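Local coordinates for putative nisin-resistance protein (Streptococcus agalactiae 515, PDB 4Y68), which probably cleaves the lantibiotic nisin as a peptidase of family S41, thereby giving the bacterium resistance to it, at residues A[30-44]-A[59-72]. Numbering follows the deposited sequence.
Sequences PSSERYGRVILDRVE and RQRSEKKLKTSKSY
With CG of Y35 trans to its backbone N (chi1 180°) and CG of Y72 trans to its carbonyl carbon (chi1 -68°), the two tyrosine rings come together as an offset stack, centroids 4.0 Å apart and planes at 13°. CD1 of Y35 lies over the middle of the Y72 ring, while CB of Y72 makes a CH-pi contact over the Y35 face. Y72 OH donates a short bond of 2.5 Å to P30 O, which lies at the ring edge, near its plane. This ties the residue before the N-cap S31 to Y72, the first residue of helix 72-87, whose N-cap is S71.

Helices 32-44 and 59-66 run antiparallel, 9.6 Å apart at the axes. L66 and L40 interlock as knobs into holes. L66 sits among E33, G36, R37 and L40. Its CD1 rests on the backbone of G36, which has no side chain, 3.4 Å from G36 C. L40 fills the hole of R59, S62, E63 and L66.

Salt bridges run along the partly exposed side of the pair. The extended arm of R59 lays one face of its guanidinium over L40 CB. NH2 donates to D41 OD1 at 2.8 Å; the oxygen lies in the guanidinium plane, and the donor stands above the carboxylate plane. NH1 forms a salt bridge with E44 OE1, which also accepts from W55 NE1, and NE meets E63 OE2 on its own helix. K67 NZ reaches the syn lone pair of E33 OE2 (3.1 Å). A water joins that same oxygen to R37 NH1 and E63 O.

Helix 72-87 packs against both helices: A82 touches L40, V79 touches S62, and S75 and I78 touch L66. Y35 OH bonds to D264 and R76, and I39 rests on L268 of strand 267-276.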
loop_
_atom_site.group_PDB
_atom_site.type_symbol
_atom_site.label_atom_id
_atom_site.label_comp_id
_atom_site.label_asym_id
_atom_site.label_seq_id
_atom_site.Cartn_x
_atom_site.Cartn_y
_atom_site.Cartn_z
ATOM N N PRO A 30 29.675 5.166 -5.094
ATOM C CA PRO A 30 30.117 3.776 -4.951
ATOM C C PRO A 30 30.376 3.151 -6.317
ATOM O O PRO A 30 29.799 3.577 -7.322
ATOM C CB PRO A 30 28.938 3.097 -4.241
ATOM C CG PRO A 30 27.709 3.982 -4.576
ATOM C CD PRO A 30 28.284 5.381 -4.641
ATOM N N SER A 31 31.273 2.172 -6.349
ATOM C CA SER A 31 31.440 1.342 -7.525
ATOM C C SER A 31 30.154 0.549 -7.781
ATOM O O SER A 31 29.303 0.395 -6.895
ATOM C CB SER A 31 32.618 0.395 -7.331
ATOM O OG SER A 31 32.265 -0.574 -6.355
ATOM N N SER A 32 30.016 0.031 -8.988
ATOM C CA SER A 32 28.895 -0.841 -9.277
ATOM C C SER A 32 28.833 -2.053 -8.346
ATOM O O SER A 32 27.742 -2.467 -7.951
ATOM C CB SER A 32 28.956 -1.284 -10.723
ATOM O OG SER A 32 28.904 -0.137 -11.544
ATOM N N GLU A 33 29.984 -2.608 -7.971
ATOM C CA GLU A 33 29.987 -3.689 -6.985
ATOM C C GLU A 33 29.459 -3.247 -5.620
ATOM O O GLU A 33 28.582 -3.905 -5.061
ATOM C CB GLU A 33 31.380 -4.276 -6.803
ATOM C CG GLU A 33 31.414 -5.399 -5.763
ATOM C CD GLU A 33 32.787 -6.054 -5.615
ATOM O OE1 GLU A 33 33.741 -5.583 -6.268
ATOM O OE2 GLU A 33 32.917 -7.033 -4.835
ATOM N N ARG A 34 30.028 -2.181 -5.069
ATOM C CA ARG A 34 29.550 -1.576 -3.813
ATOM C C ARG A 34 28.034 -1.366 -3.836
ATOM O O ARG A 34 27.326 -1.741 -2.910
ATOM C CB ARG A 34 30.228 -0.211 -3.578
ATOM C CG ARG A 34 30.829 0.037 -2.195
ATOM C CD ARG A 34 29.802 0.288 -1.131
ATOM N NE ARG A 34 29.523 -0.933 -0.377
ATOM C CZ ARG A 34 28.961 -0.980 0.837
ATOM N NH1 ARG A 34 28.608 0.132 1.476
ATOM N NH2 ARG A 34 28.753 -2.158 1.421
ATOM N N TYR A 35 27.566 -0.734 -4.910
ATOM C CA TYR A 35 26.161 -0.405 -5.079
ATOM C C TYR A 35 25.321 -1.670 -4.927
ATOM O O TYR A 35 24.292 -1.657 -4.255
ATOM C CB TYR A 35 25.959 0.268 -6.434
ATOM C CG TYR A 35 24.552 0.686 -6.809
ATOM C CD1 TYR A 35 24.170 2.025 -6.774
ATOM C CD2 TYR A 35 23.619 -0.249 -7.253
ATOM C CE1 TYR A 35 22.887 2.419 -7.140
ATOM C CE2 TYR A 35 22.331 0.130 -7.614
ATOM C CZ TYR A 35 21.970 1.471 -7.560
ATOM O OH TYR A 35 20.701 1.866 -7.948
ATOM N N GLY A 36 25.795 -2.775 -5.506
ATOM C CA GLY A 36 25.099 -4.040 -5.388
ATOM C C GLY A 36 25.155 -4.612 -3.984
ATOM O O GLY A 36 24.189 -5.212 -3.509
ATOM N N ARG A 37 26.286 -4.426 -3.309
ATOM C CA ARG A 37 26.461 -4.990 -1.978
ATOM C C ARG A 37 25.622 -4.232 -0.931
ATOM O O ARG A 37 25.143 -4.822 0.044
ATOM C CB ARG A 37 27.937 -5.005 -1.591
ATOM C CG ARG A 37 28.733 -6.054 -2.346
ATOM C CD ARG A 37 30.200 -6.012 -1.977
ATOM N NE ARG A 37 30.457 -6.552 -0.647
ATOM C CZ ARG A 37 30.716 -7.835 -0.404
ATOM N NH1 ARG A 37 30.739 -8.712 -1.403
ATOM N NH2 ARG A 37 30.949 -8.243 0.840
ATOM N N VAL A 38 25.423 -2.940 -1.166
ATOM C CA VAL A 38 24.552 -2.122 -0.327
ATOM C C VAL A 38 23.134 -2.676 -0.333
ATOM O O VAL A 38 22.479 -2.722 0.698
ATOM C CB VAL A 38 24.520 -0.642 -0.803
ATOM C CG1 VAL A 38 23.248 0.053 -0.300
ATOM C CG2 VAL A 38 25.768 0.080 -0.337
ATOM N N ILE A 39 22.662 -3.108 -1.496
ATOM C CA ILE A 39 21.317 -3.672 -1.576
ATOM C C ILE A 39 21.232 -5.011 -0.838
ATOM O O ILE A 39 20.256 -5.288 -0.155
ATOM C CB ILE A 39 20.861 -3.857 -3.030
ATOM C CG1 ILE A 39 20.827 -2.493 -3.746
ATOM C CG2 ILE A 39 19.485 -4.580 -3.065
ATOM C CD1 ILE A 39 20.743 -2.601 -5.285
ATOM N N LEU A 40 22.270 -5.828 -0.953
ATOM C CA LEU A 40 22.291 -7.118 -0.273
ATOM C C LEU A 40 22.290 -6.938 1.251
ATOM O O LEU A 40 21.570 -7.646 1.957
ATOM C CB LEU A 40 23.499 -7.953 -0.743
ATOM C CG LEU A 40 23.471 -8.363 -2.228
ATOM C CD1 LEU A 40 24.754 -9.083 -2.636
ATOM C CD2 LEU A 40 22.241 -9.248 -2.564
ATOM N N ASP A 41 23.059 -5.974 1.756
ATOM C CA ASP A 41 23.046 -5.680 3.186
ATOM C C ASP A 41 21.630 -5.329 3.691
ATOM O O ASP A 41 21.184 -5.854 4.713
ATOM C CB ASP A 41 24.007 -4.522 3.510
ATOM C CG ASP A 41 25.480 -4.925 3.420
ATOM O OD1 ASP A 41 25.814 -6.117 3.586
ATOM O OD2 ASP A 41 26.314 -4.037 3.197
ATOM N N ARG A 42 20.929 -4.445 2.978
ATOM C CA ARG A 42 19.576 -4.042 3.376
ATOM C C ARG A 42 18.632 -5.210 3.364
ATOM O O ARG A 42 17.841 -5.395 4.288
ATOM C CB ARG A 42 19.009 -2.973 2.441
ATOM C CG ARG A 42 19.550 -1.617 2.659
ATOM C CD ARG A 42 18.978 -0.967 3.916
ATOM N NE ARG A 42 19.518 0.382 4.013
ATOM C CZ ARG A 42 19.681 1.052 5.145
ATOM N NH1 ARG A 42 19.331 0.503 6.307
ATOM N NH2 ARG A 42 20.199 2.273 5.109
ATOM N N VAL A 43 18.707 -5.988 2.289
ATOM C CA VAL A 43 17.844 -7.145 2.149
ATOM C C VAL A 43 18.065 -8.079 3.318
ATOM O O VAL A 43 17.102 -8.508 3.964
ATOM C CB VAL A 43 18.089 -7.867 0.820
ATOM C CG1 VAL A 43 17.356 -9.213 0.802
ATOM C CG2 VAL A 43 17.643 -6.986 -0.330
ATOM N N GLU A 44 19.332 -8.361 3.625
ATOM C CA GLU A 44 19.632 -9.215 4.761
ATOM C C GLU A 44 19.152 -8.578 6.084
ATOM O O GLU A 44 18.637 -9.269 6.979
ATOM C CB GLU A 44 21.137 -9.546 4.830
ATOM C CG GLU A 44 21.491 -10.370 6.056
ATOM C CD GLU A 44 22.653 -11.365 5.870
ATOM O OE1 GLU A 44 23.045 -11.731 4.724
ATOM O OE2 GLU A 44 23.175 -11.809 6.915
ATOM N N ARG A 59 22.934 -15.302 -2.059
ATOM C CA ARG A 59 23.676 -14.083 -1.791
ATOM C C ARG A 59 25.131 -14.214 -2.256
ATOM O O ARG A 59 25.674 -13.304 -2.894
ATOM C CB ARG A 59 23.634 -13.718 -0.303
ATOM C CG ARG A 59 24.711 -12.708 0.058
ATOM C CD ARG A 59 24.535 -12.047 1.422
ATOM N NE ARG A 59 25.184 -10.734 1.438
ATOM C CZ ARG A 59 25.085 -9.858 2.439
ATOM N NH1 ARG A 59 24.389 -10.163 3.527
ATOM N NH2 ARG A 59 25.682 -8.679 2.359
ATOM N N GLN A 60 25.760 -15.340 -1.930
ATOM C CA GLN A 60 27.132 -15.594 -2.366
ATOM C C GLN A 60 27.213 -15.563 -3.884
ATOM O O GLN A 60 28.099 -14.927 -4.453
ATOM C CB GLN A 60 27.641 -16.938 -1.816
ATOM C CG GLN A 60 28.938 -17.450 -2.457
ATOM C CD GLN A 60 28.700 -18.325 -3.701
ATOM O OE1 GLN A 60 27.615 -18.914 -3.887
ATOM N NE2 GLN A 60 29.717 -18.411 -4.558
ATOM N N ARG A 61 26.270 -16.224 -4.547
ATOM C CA ARG A 61 26.269 -16.242 -6.005
ATOM C C ARG A 61 26.127 -14.829 -6.561
ATOM O O ARG A 61 26.696 -14.480 -7.603
ATOM C CB ARG A 61 25.146 -17.126 -6.541
ATOM C CG ARG A 61 25.094 -17.123 -8.062
ATOM C CD ARG A 61 24.223 -18.252 -8.624
ATOM N NE ARG A 61 22.833 -18.146 -8.196
ATOM C CZ ARG A 61 22.241 -18.990 -7.361
ATOM N NH1 ARG A 61 22.908 -20.023 -6.871
ATOM N NH2 ARG A 61 20.975 -18.807 -7.026
ATOM N N SER A 62 25.356 -14.010 -5.855
ATOM C CA SER A 62 25.125 -12.646 -6.287
ATOM C C SER A 62 26.395 -11.790 -6.129
ATOM O O SER A 62 26.775 -11.039 -7.022
ATOM C CB SER A 62 23.959 -12.069 -5.489
ATOM O OG SER A 62 23.745 -10.728 -5.842
ATOM N N GLU A 63 27.058 -11.927 -4.985
ATOM C CA GLU A 63 28.333 -11.245 -4.743
ATOM C C GLU A 63 29.417 -11.618 -5.766
ATOM O O GLU A 63 30.213 -10.775 -6.177
ATOM C CB GLU A 63 28.822 -11.545 -3.327
ATOM C CG GLU A 63 27.951 -10.916 -2.273
ATOM C CD GLU A 63 28.202 -11.471 -0.907
ATOM O OE1 GLU A 63 28.896 -12.498 -0.819
ATOM O OE2 GLU A 63 27.703 -10.889 0.084
ATOM N N LYS A 64 29.433 -12.875 -6.195
ATOM C CA LYS A 64 30.421 -13.317 -7.183
ATOM C C LYS A 64 30.209 -12.582 -8.503
ATOM O O LYS A 64 31.155 -12.041 -9.072
ATOM C CB LYS A 64 30.365 -14.837 -7.383
ATOM C CG LYS A 64 31.345 -15.362 -8.439
ATOM C CD LYS A 64 31.600 -16.859 -8.299
ATOM C CE LYS A 64 31.227 -17.638 -9.568
ATOM N NZ LYS A 64 31.640 -19.081 -9.504
ATOM N N LYS A 65 28.966 -12.523 -8.975
ATOM C CA LYS A 65 28.679 -11.750 -10.180
ATOM C C LYS A 65 28.995 -10.253 -9.988
ATOM O O LYS A 65 29.481 -9.599 -10.910
ATOM C CB LYS A 65 27.210 -11.934 -10.599
ATOM C CG LYS A 65 26.796 -13.395 -10.803
ATOM C CD LYS A 65 25.474 -13.485 -11.572
ATOM C CE LYS A 65 25.097 -14.936 -11.896
ATOM N NZ LYS A 65 24.514 -15.690 -10.735
ATOM N N LEU A 66 28.712 -9.703 -8.803
ATOM C CA LEU A 66 28.886 -8.265 -8.605
ATOM C C LEU A 66 30.353 -7.838 -8.761
ATOM O O LEU A 66 30.624 -6.696 -9.098
ATOM C CB LEU A 66 28.355 -7.830 -7.228
ATOM C CG LEU A 66 26.840 -7.712 -7.034
ATOM C CD1 LEU A 66 26.518 -7.262 -5.608
ATOM C CD2 LEU A 66 26.242 -6.751 -8.028
ATOM N N LYS A 67 31.295 -8.756 -8.531
ATOM C CA LYS A 67 32.720 -8.424 -8.628
ATOM C C LYS A 67 33.079 -7.879 -10.014
ATOM O O LYS A 67 33.967 -7.045 -10.146
ATOM C CB LYS A 67 33.609 -9.644 -8.310
ATOM C CG LYS A 67 33.362 -10.305 -6.951
ATOM C CD LYS A 67 34.650 -10.458 -6.126
ATOM C CE LYS A 67 35.281 -9.092 -5.817
ATOM N NZ LYS A 67 35.407 -8.817 -4.348
ATOM N N THR A 68 32.378 -8.331 -11.046
ATOM C CA THR A 68 32.664 -7.835 -12.389
ATOM C C THR A 68 31.554 -6.969 -12.965
ATOM O O THR A 68 31.524 -6.737 -14.175
ATOM C CB THR A 68 32.936 -8.998 -13.379
ATOM O OG1 THR A 68 31.814 -9.897 -13.410
ATOM C CG2 THR A 68 34.199 -9.759 -12.969
ATOM N N SER A 69 30.645 -6.485 -12.121
ATOM C CA SER A 69 29.578 -5.613 -12.615
ATOM C C SER A 69 30.149 -4.273 -13.102
ATOM O O SER A 69 31.032 -3.700 -12.467
ATOM C CB SER A 69 28.513 -5.379 -11.537
ATOM O OG SER A 69 27.580 -4.395 -11.962
ATOM N N LYS A 70 29.633 -3.781 -14.226
ATOM C CA LYS A 70 30.149 -2.565 -14.860
ATOM C C LYS A 70 29.197 -1.358 -14.775
ATOM O O LYS A 70 29.538 -0.260 -15.229
ATOM C CB LYS A 70 30.463 -2.835 -16.334
ATOM C CG LYS A 70 31.521 -3.888 -16.567
ATOM C CD LYS A 70 32.894 -3.363 -16.191
ATOM C CE LYS A 70 33.995 -4.264 -16.734
ATOM N NZ LYS A 70 34.045 -5.594 -16.054
ATOM N N SER A 71 27.997 -1.552 -14.231
ATOM C CA SER A 71 27.121 -0.409 -13.994
ATOM C C SER A 71 26.131 -0.720 -12.889
ATOM O O SER A 71 25.990 -1.883 -12.480
ATOM C CB SER A 71 26.388 -0.020 -15.274
ATOM O OG SER A 71 25.317 -0.902 -15.511
ATOM N N TYR A 72 25.463 0.323 -12.399
ATOM C CA TYR A 72 24.416 0.190 -11.390
ATOM C C TYR A 72 23.251 -0.616 -11.920
ATOM O O TYR A 72 22.724 -1.483 -11.223
ATOM C CB TYR A 72 23.903 1.561 -10.923
ATOM C CG TYR A 72 24.899 2.386 -10.141
ATOM C CD1 TYR A 72 26.055 1.822 -9.636
ATOM C CD2 TYR A 72 24.671 3.742 -9.901
ATOM C CE1 TYR A 72 26.960 2.576 -8.915
ATOM C CE2 TYR A 72 25.572 4.504 -9.184
ATOM C CZ TYR A 72 26.716 3.916 -8.695
ATOM O OH TYR A 72 27.613 4.662 -7.981
HETATM O O HOH W 1 32.313 -2.195 -9.644
HETATM O O HOH W 2 31.020 -8.600 -4.094
HETATM O O HOH W 3 34.926 -4.230 -8.698
HETATM O O HOH W 4 31.791 -11.197 0.059
HETATM O O HOH W 5 24.520 -8.381 5.689
#